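Local coordinates for protein RNase III inhibitor (Mycobacterium tuberculosis, PDB 5M3I) that is of undefined function but belongs to the macro domain family, compact proteins with a mixed beta sheet flanked by helices, at residues A[30-35]-A[54-59]; A[69-74]-A[84-89]; A[17-22]-A[120-125]. All coordinates share one frame; numbering follows the deposited sequence.

Overall arrangement
All three contacts reach one mixed sheet of a macro domain, in which strand 26-31 has strand 120-123 on one side and strand 83-88 on the other. Interactions 1 and 2 adjoin, their centres about 9 Å apart: Val31 N to Phe87 O (3.0 Å) and Val31 O to Thr89 N (2.9 Å) are probable hydrogen bonds, and Phe71 packs against Tyr56 and Ala59. Interaction 3 lies across the chain's centre from interaction 1, about 20 Å between centres, touching it through Thr30 CG2 and Pro124 CG. From interaction 2 it is about 14 Å, centre to centre. In sequence, interactions 1 and 2 follow one another inside the long loop that interaction 3 closes.

Interaction 1 (A[30-35]-A[54-59]); sequences TVNCVG and TAYEKA
Tyr56 reaches from helix 50-61 to the backbone of Asn32 and Gly35, where the chain leaves strand 26-31 and enters a loop. Its CG stands anti to the backbone N (chi1 160°), which carries the ring off the helix and toward that loop. CB lies beside the ring of Phe71, in the edge strand 71-74; Met37 also touches this side chain. Further out the ring is gripped from two sides. CE1 meets the isopropyl group of Val31, with CB the nearest carbon at 3.9 Å and both methyls about as close. CE2 lies against the main chain of Gly35, 3.4 Å from its CA; with no side chain on that residue, its CA and C can rest directly on the ring carbon. The contacts of Val31 CB and Gly35 CA are both oblique to the ring.

At the tip, OH donates a hydrogen bond to Asn32 O, 2.5 Å away at the ring edge and in its plane; the bond is very short, and its exact length deserves caution. Gly35 N returns a weak, bent bond to the same OH (3.3 Å, 129°). Asn32 OD1 also lies 3.0 Å from OH, the amide plane turned 60° from the ring. That oxygen has its own partner: Val34 N meets it at 3.1 Å on a lone pair, closing an Asx turn, while Asn32 ND2 binds Val36 O further along the loop.

The hydroxyl of this buried tyrosine is thus donor to Asn32, where the Asx turn starts, and weak acceptor from Gly35 just past it: loop backbone meets both its roles, the second only weakly.

Interaction 2 (A[69-74]-A[84-89]); sequences KMFVVD and IINFPT
Met70 folds back over Phe87 and Ile85 and makes the close-packed end of this contact. Its CG is anti to the carbonyl carbon (chi1 -60°) and the chain bends again at the next two torsions, which lays the methyl on the aromatic ring: CE sits 3.9 Å from the centroid of Phe87, over the face but offset toward the rim, as a CH-pi contact. SD approaches the same ring obliquely, a Met-aromatic contact, and touches Ile85 CG2 at 3.6 Å. CE also brushes Pro88 CD. Leu109 of helix 99-115 packs on both Met70 and Ile85.

Close by, Phe71 O is gripped by two donors of one residue. Asn86 N (3.0 Å) and Asn86 ND2 (3.1 Å) come from opposite faces of the carbonyl plane, and Phe71 N answers to Asn86 O. The Phe71 ring and the Asn86 amide run side by side, ND2 at the ring edge, while Asn86 OD1 accepts from Asn29 ND2 in the next strand.

The two strands form a beta hairpin. Strand 71-74, one of the two outermost, pairs with 83-88 alone and is the antiparallel strand of an otherwise parallel macro domain sheet. Phe71 and Val73 face helix 50-61 with Asn86.

Toward the hairpin turn the side chains part company. Val73 and Ile84 remain tied by two nearly straight backbone bonds, Ile84 N to Val73 O at 2.9 Å, but Val72 CG2 comes only to 4.4 Å from Ile85 CG2. Asp74 is exposed and makes no contact with strand 83-88. At the other end Lys69 is likewise exposed, reaching Pro88 CD only through its carbonyl oxygen, 3.3 Å away.

Interaction 3 (A[17-22]-A[120-125]); sequences GDLLRA and SVAVPP
In the loop that joins strand 12-14 to strand 26-31, Leu19 and Ala22 press against Ala122 of strand 120-123, an inner strand of the sheet, and Pro124 just after it. The contact is small and built of apolar side chains, with CD1 of Leu19 also lying on the backbone. Chi1 of Leu19 (-174°, CG anti to the backbone N) carries CG toward the strand, and chi2, 142°, turns CD1 onto its end. CD1 makes most of the contact: it lies 3.4 Å from Pro124 N and 3.5 Å from Val123 C, thus over the peptide link entering the proline, and 3.6 Å from CD of the Pro124 ring. Lower down, Leu19 CG faces Ala122 CB at 4.1 Å. Ala22 meets that methyl tip to tip, its CB 3.6 Å from Ala122 CB, so one alanine methyl is shared by two residues of the loop.

Its own bonds shape the loop. Asp18 OD1 accepts from Leu20 N at 3.1 Å in an Asx turn, the donor standing well above the carboxylate plane; this overlaps a short 3-10 turn at Leu19-Leu20, with Ala22 N bonded to Leu19 O. Both inward residues, Leu19 and Ala22, then stand one turn apart on the side facing the strand.

Ile41 and Phe45 of helix 40-48 and Tyr157 also pack on Leu19. Val121 and Val123 point away from the loop and pack on helix 135-147. Helix 40-48 thus lies on the loop side and helix 135-147 on the other, consistent with the three-layer alpha/beta/alpha macro domain fold.

Interaction 1 (A[30-35]-A[54-59])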
loop_
_atom_site.group_PDB
_atom_site.type_symbol
_atom_site.label_atom_id
_atom_site.label_comp_id
_atom_site.label_asym_id
_atom_site.label_seq_id
_atom_site.Cartn_x
_atom_site.Cartn_y
_atom_site.Cartn_z
ATOM N N THR A 30 -0.112 3.893 1.860
ATOM C CA THR A 30 -0.343 3.665 3.289
ATOM C C THR A 30 -1.321 4.711 3.748
ATOM O O THR A 30 -1.085 5.915 3.534
ATOM C CB THR A 30 0.944 3.793 4.138
ATOM O OG1 THR A 30 1.673 4.968 3.786
ATOM C CG2 THR A 30 1.839 2.609 3.859
ATOM N N VAL A 31 -2.407 4.265 4.369
ATOM C CA VAL A 31 -3.487 5.164 4.755
ATOM C C VAL A 31 -3.969 4.930 6.174
ATOM O O VAL A 31 -3.686 3.897 6.794
ATOM C CB VAL A 31 -4.723 5.033 3.830
ATOM C CG1 VAL A 31 -4.343 5.366 2.415
ATOM C CG2 VAL A 31 -5.356 3.651 3.898
ATOM N N ASN A 32 -4.675 5.950 6.667
ATOM C CA ASN A 32 -5.469 5.874 7.855
ATOM C C ASN A 32 -6.937 5.610 7.471
ATOM O O ASN A 32 -7.280 5.678 6.289
ATOM C CB ASN A 32 -5.353 7.176 8.679
ATOM C CG ASN A 32 -5.802 8.405 7.929
ATOM O OD1 ASN A 32 -6.993 8.580 7.605
ATOM N ND2 ASN A 32 -4.833 9.293 7.625
ATOM N N CYS A 33 -7.763 5.318 8.484
ATOM C CA CYS A 33 -9.175 4.985 8.305
ATOM C C CYS A 33 -10.156 6.173 8.446
ATOM O O CYS A 33 -11.354 5.962 8.440
ATOM C CB CYS A 33 -9.592 3.860 9.280
ATOM S SG CYS A 33 -8.659 2.302 9.100
ATOM N N VAL A 34 -9.646 7.399 8.572
ATOM C CA VAL A 34 -10.496 8.536 8.829
ATOM C C VAL A 34 -10.495 9.540 7.688
ATOM O O VAL A 34 -10.927 10.680 7.865
ATOM C CB VAL A 34 -10.185 9.219 10.185
ATOM C CG1 VAL A 34 -10.357 8.214 11.324
ATOM C CG2 VAL A 34 -8.794 9.861 10.223
ATOM N N GLY A 35 -10.044 9.128 6.513
ATOM C CA GLY A 35 -10.313 9.893 5.310
ATOM C C GLY A 35 -9.360 11.034 5.020
ATOM O O GLY A 35 -9.733 12.005 4.370
ATOM N N THR A 54 -11.158 10.837 -3.546
ATOM C CA THR A 54 -12.577 11.122 -3.349
ATOM C C THR A 54 -13.285 9.830 -3.005
ATOM O O THR A 54 -14.150 9.833 -2.134
ATOM C CB THR A 54 -13.230 11.731 -4.609
ATOM O OG1 THR A 54 -12.510 12.908 -5.007
ATOM C CG2 THR A 54 -14.704 12.099 -4.364
ATOM N N ALA A 55 -12.925 8.733 -3.678
ATOM C CA ALA A 55 -13.558 7.440 -3.393
ATOM C C ALA A 55 -13.190 6.937 -1.996
ATOM O O ALA A 55 -14.072 6.559 -1.218
ATOM C CB ALA A 55 -13.192 6.424 -4.449
ATOM N N TYR A 56 -11.891 6.979 -1.680
ATOM C CA TYR A 56 -11.342 6.683 -0.324
ATOM C C TYR A 56 -11.988 7.494 0.797
ATOM O O TYR A 56 -12.302 6.964 1.858
ATOM C CB TYR A 56 -9.824 6.932 -0.322
ATOM C CG TYR A 56 -9.214 7.127 1.031
ATOM C CD1 TYR A 56 -8.873 6.047 1.826
ATOM C CD2 TYR A 56 -8.989 8.405 1.539
ATOM C CE1 TYR A 56 -8.320 6.219 3.089
ATOM C CE2 TYR A 56 -8.438 8.579 2.798
ATOM C CZ TYR A 56 -8.126 7.490 3.569
ATOM O OH TYR A 56 -7.573 7.660 4.826
ATOM N N GLU A 57 -12.176 8.784 0.565
ATOM C CA GLU A 57 -12.800 9.661 1.555
ATOM C C GLU A 57 -14.239 9.268 1.786
ATOM O O GLU A 57 -14.686 9.227 2.931
ATOM C CB GLU A 57 -12.706 11.130 1.121
ATOM C CG GLU A 57 -13.302 12.125 2.094
ATOM C CD GLU A 57 -13.130 13.567 1.641
ATOM O OE1 GLU A 57 -13.390 13.848 0.431
ATOM O OE2 GLU A 57 -12.724 14.414 2.485
ATOM N N LYS A 58 -14.976 8.969 0.720
ATOM C CA LYS A 58 -16.366 8.503 0.889
ATOM C C LYS A 58 -16.426 7.217 1.697
ATOM O O LYS A 58 -17.212 7.095 2.627
ATOM C CB LYS A 58 -17.065 8.262 -0.445
ATOM C CG LYS A 58 -17.519 9.525 -1.149
ATOM C CD LYS A 58 -18.787 9.290 -1.965
ATOM C CE LYS A 58 -18.633 8.162 -2.988
ATOM N NZ LYS A 58 -19.944 7.796 -3.581
ATOM N N ALA A 59 -15.573 6.265 1.333
ATOM C CA ALA A 59 -15.510 4.992 2.020
ATOM C C ALA A 59 -15.134 5.141 3.489
ATOM O O ALA A 59 -15.633 4.386 4.335
ATOM C CB ALA A 59 -14.551 4.062 1.325
#

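Interaction 2 (A[69-74]-A[84-89])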
loop_
_atom_site.group_PDB
_atom_site.type_symbol
_atom_site.label_atom_id
_atom_site.label_comp_id
_atom_site.label_asym_id
_atom_site.label_seq_id
_atom_site.Cartn_x
_atom_site.Cartn_y
_atom_site.Cartn_z
ATOM N N LYS A 69 -7.886 -4.862 5.730
ATOM C CA LYS A 69 -8.638 -4.899 4.503
ATOM C C LYS A 69 -8.093 -3.805 3.568
ATOM O O LYS A 69 -8.084 -2.643 3.910
ATOM C CB LYS A 69 -10.110 -4.685 4.844
ATOM C CG LYS A 69 -11.074 -4.524 3.684
ATOM C CD LYS A 69 -12.509 -4.771 4.202
ATOM C CE LYS A 69 -13.550 -3.831 3.602
ATOM N NZ LYS A 69 -13.968 -4.270 2.234
ATOM N N MET A 70 -7.636 -4.208 2.395
ATOM C CA MET A 70 -7.229 -3.270 1.404
ATOM C C MET A 70 -8.444 -2.502 0.885
ATOM O O MET A 70 -9.517 -3.099 0.705
ATOM C CB MET A 70 -6.524 -4.005 0.244
ATOM C CG MET A 70 -5.248 -4.799 0.598
ATOM S SD MET A 70 -3.947 -3.854 1.450
ATOM C CE MET A 70 -4.412 -4.130 3.172
ATOM N N PHE A 71 -8.259 -1.214 0.601
ATOM C CA PHE A 71 -9.194 -0.466 -0.197
ATOM C C PHE A 71 -8.622 -0.213 -1.595
ATOM O O PHE A 71 -7.678 0.577 -1.758
ATOM C CB PHE A 71 -9.550 0.827 0.500
ATOM C CG PHE A 71 -10.594 1.623 -0.210
ATOM C CD1 PHE A 71 -11.920 1.178 -0.234
ATOM C CD2 PHE A 71 -10.254 2.769 -0.888
ATOM C CE1 PHE A 71 -12.890 1.883 -0.929
ATOM C CE2 PHE A 71 -11.222 3.486 -1.593
ATOM C CZ PHE A 71 -12.542 3.051 -1.608
ATOM N N VAL A 72 -9.160 -0.898 -2.608
ATOM C CA VAL A 72 -8.528 -0.944 -3.924
ATOM C C VAL A 72 -9.293 -0.082 -4.910
ATOM O O VAL A 72 -10.499 -0.174 -4.972
ATOM C CB VAL A 72 -8.472 -2.394 -4.460
ATOM C CG1 VAL A 72 -7.702 -2.465 -5.773
ATOM C CG2 VAL A 72 -7.778 -3.298 -3.443
ATOM N N VAL A 73 -8.591 0.692 -5.710
ATOM C CA VAL A 73 -9.203 1.510 -6.748
ATOM C C VAL A 73 -8.450 1.315 -8.078
ATOM O O VAL A 73 -7.222 1.234 -8.099
ATOM C CB VAL A 73 -9.173 3.005 -6.344
ATOM C CG1 VAL A 73 -9.936 3.836 -7.356
ATOM C CG2 VAL A 73 -9.806 3.261 -4.966
ATOM N N ASP A 74 -9.194 1.281 -9.182
ATOM C CA ASP A 74 -8.594 1.260 -10.530
ATOM C C ASP A 74 -8.293 2.645 -10.982
ATOM O O ASP A 74 -9.099 3.555 -10.799
ATOM C CB ASP A 74 -9.538 0.596 -11.511
ATOM C CG ASP A 74 -9.624 -0.896 -11.278
ATOM O OD1 ASP A 74 -9.515 -1.329 -10.085
ATOM O OD2 ASP A 74 -9.774 -1.616 -12.296
ATOM N N ILE A 84 -4.436 1.110 -7.463
ATOM C CA ILE A 84 -3.903 1.642 -6.241
ATOM C C ILE A 84 -4.484 0.820 -5.121
ATOM O O ILE A 84 -5.710 0.763 -4.954
ATOM C CB ILE A 84 -4.322 3.124 -5.995
ATOM C CG1 ILE A 84 -4.096 3.986 -7.231
ATOM C CG2 ILE A 84 -3.596 3.675 -4.770
ATOM C CD1 ILE A 84 -2.703 3.916 -7.782
ATOM N N ILE A 85 -3.607 0.198 -4.339
ATOM C CA ILE A 85 -3.996 -0.608 -3.190
ATOM C C ILE A 85 -3.684 0.215 -1.954
ATOM O O ILE A 85 -2.526 0.394 -1.576
ATOM C CB ILE A 85 -3.240 -1.918 -3.168
ATOM C CG1 ILE A 85 -3.447 -2.657 -4.493
ATOM C CG2 ILE A 85 -3.709 -2.766 -1.998
ATOM C CD1 ILE A 85 -2.562 -3.875 -4.676
ATOM N N ASN A 86 -4.732 0.745 -1.332
ATOM C CA ASN A 86 -4.584 1.548 -0.135
ATOM C C ASN A 86 -4.572 0.622 1.051
ATOM O O ASN A 86 -5.568 -0.004 1.363
ATOM C CB ASN A 86 -5.713 2.547 -0.021
ATOM C CG ASN A 86 -5.672 3.577 -1.133
ATOM O OD1 ASN A 86 -4.866 4.504 -1.095
ATOM N ND2 ASN A 86 -6.575 3.451 -2.109
ATOM N N PHE A 87 -3.423 0.548 1.711
ATOM C CA PHE A 87 -3.162 -0.386 2.826
ATOM C C PHE A 87 -3.289 0.397 4.124
ATOM O O PHE A 87 -2.503 1.311 4.372
ATOM C CB PHE A 87 -1.731 -0.880 2.641
ATOM C CG PHE A 87 -1.311 -1.975 3.526
ATOM C CD1 PHE A 87 -1.396 -1.846 4.902
ATOM C CD2 PHE A 87 -0.808 -3.129 2.993
ATOM C CE1 PHE A 87 -1.001 -2.868 5.710
ATOM C CE2 PHE A 87 -0.463 -4.180 3.796
ATOM C CZ PHE A 87 -0.514 -4.023 5.170
ATOM N N PRO A 88 -4.300 0.070 4.972
ATOM C CA PRO A 88 -4.406 0.829 6.243
ATOM C C PRO A 88 -3.332 0.458 7.228
ATOM O O PRO A 88 -3.230 -0.674 7.606
ATOM C CB PRO A 88 -5.807 0.447 6.765
ATOM C CG PRO A 88 -6.568 0.074 5.493
ATOM C CD PRO A 88 -5.532 -0.721 4.739
ATOM N N THR A 89 -2.516 1.427 7.604
ATOM C CA THR A 89 -1.451 1.224 8.554
ATOM C C THR A 89 -1.830 1.854 9.905
ATOM O O THR A 89 -1.111 1.666 10.873
ATOM C CB THR A 89 -0.144 1.859 8.056
ATOM O OG1 THR A 89 -0.371 3.245 7.743
ATOM C CG2 THR A 89 0.325 1.172 6.848
#

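Interaction 3 (A[17-22]-A[120-125])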
loop_
_atom_site.group_PDB
_atom_site.type_symbol
_atom_site.label_atom_id
_atom_site.label_comp_id
_atom_site.label_asym_id
_atom_site.label_seq_id
_atom_site.Cartn_x
_atom_site.Cartn_y
_atom_site.Cartn_z
ATOM N N GLY A 17 14.186 5.685 -5.449
ATOM C CA GLY A 17 13.570 6.848 -6.043
ATOM C C GLY A 17 12.121 6.882 -5.627
ATOM O O GLY A 17 11.762 6.417 -4.546
ATOM N N ASP A 18 11.302 7.415 -6.513
ATOM C CA ASP A 18 9.938 7.767 -6.220
ATOM C C ASP A 18 9.046 6.558 -6.529
ATOM O O ASP A 18 8.871 6.189 -7.685
ATOM C CB ASP A 18 9.538 8.979 -7.082
ATOM C CG ASP A 18 8.103 9.464 -6.821
ATOM O OD1 ASP A 18 7.421 8.980 -5.849
ATOM O OD2 ASP A 18 7.679 10.371 -7.591
ATOM N N LEU A 19 8.442 6.006 -5.481
ATOM C CA LEU A 19 7.485 4.926 -5.627
ATOM C C LEU A 19 6.406 5.180 -6.683
ATOM O O LEU A 19 6.030 4.257 -7.394
ATOM C CB LEU A 19 6.833 4.580 -4.291
ATOM C CG LEU A 19 5.917 3.355 -4.375
ATOM C CD1 LEU A 19 6.008 2.474 -3.143
ATOM C CD2 LEU A 19 4.464 3.761 -4.571
ATOM N N LEU A 20 5.883 6.395 -6.760
ATOM C CA LEU A 20 4.831 6.700 -7.734
ATOM C C LEU A 20 5.271 6.579 -9.198
ATOM O O LEU A 20 4.422 6.471 -10.089
ATOM C CB LEU A 20 4.231 8.073 -7.495
ATOM C CG LEU A 20 3.146 8.087 -6.409
ATOM C CD1 LEU A 20 3.776 7.908 -5.051
ATOM C CD2 LEU A 20 2.389 9.388 -6.426
ATOM N N ARG A 21 6.574 6.541 -9.451
ATOM C CA ARG A 21 7.071 6.322 -10.813
ATOM C C ARG A 21 7.451 4.888 -11.074
ATOM O O ARG A 21 8.082 4.581 -12.078
ATOM C CB ARG A 21 8.234 7.282 -11.088
ATOM C CG ARG A 21 7.736 8.729 -11.138
ATOM C CD ARG A 21 8.771 9.728 -11.626
ATOM N NE ARG A 21 8.198 10.564 -12.690
ATOM C CZ ARG A 21 8.287 10.330 -14.012
ATOM N NH1 ARG A 21 8.958 9.274 -14.509
ATOM N NH2 ARG A 21 7.702 11.177 -14.858
ATOM N N ALA A 22 7.102 3.994 -10.165
ATOM C CA ALA A 22 7.405 2.587 -10.361
ATOM C C ALA A 22 6.688 2.084 -11.604
ATOM O O ALA A 22 5.554 2.479 -11.895
ATOM C CB ALA A 22 7.009 1.779 -9.152
ATOM N N SER A 120 2.683 -7.437 -10.852
ATOM C CA SER A 120 3.735 -6.667 -10.270
ATOM C C SER A 120 3.152 -5.600 -9.345
ATOM O O SER A 120 2.121 -5.006 -9.661
ATOM C CB SER A 120 4.632 -6.048 -11.373
ATOM O OG SER A 120 3.993 -4.970 -12.007
ATOM N N VAL A 121 3.867 -5.345 -8.253
ATOM C CA VAL A 121 3.459 -4.344 -7.279
ATOM C C VAL A 121 4.673 -3.626 -6.646
ATOM O O VAL A 121 5.739 -4.217 -6.483
ATOM C CB VAL A 121 2.553 -5.005 -6.249
ATOM C CG1 VAL A 121 3.298 -6.059 -5.529
ATOM C CG2 VAL A 121 2.025 -3.988 -5.270
ATOM N N ALA A 122 4.497 -2.346 -6.349
ATOM C CA ALA A 122 5.511 -1.530 -5.656
ATOM C C ALA A 122 4.968 -1.245 -4.295
ATOM O O ALA A 122 3.807 -0.785 -4.159
ATOM C CB ALA A 122 5.790 -0.233 -6.393
ATOM N N VAL A 123 5.811 -1.445 -3.288
ATOM C CA VAL A 123 5.399 -1.340 -1.892
ATOM C C VAL A 123 6.313 -0.360 -1.117
ATOM O O VAL A 123 7.528 -0.468 -1.221
ATOM C CB VAL A 123 5.484 -2.719 -1.236
ATOM C CG1 VAL A 123 4.890 -2.659 0.126
ATOM C CG2 VAL A 123 4.743 -3.763 -2.087
ATOM N N PRO A 124 5.736 0.591 -0.370
ATOM C CA PRO A 124 6.497 1.506 0.459
ATOM C C PRO A 124 6.796 0.896 1.801
ATOM O O PRO A 124 6.305 -0.184 2.098
ATOM C CB PRO A 124 5.546 2.684 0.643
ATOM C CG PRO A 124 4.212 2.045 0.621
ATOM C CD PRO A 124 4.303 0.922 -0.358
ATOM N N PRO A 125 7.583 1.578 2.626
ATOM C CA PRO A 125 7.931 1.006 3.919
ATOM C C PRO A 125 6.788 1.194 4.929
ATOM O O PRO A 125 6.777 2.136 5.718
ATOM C CB PRO A 125 9.218 1.761 4.310
ATOM C CG PRO A 125 9.260 2.983 3.478
ATOM C CD PRO A 125 8.318 2.826 2.323
#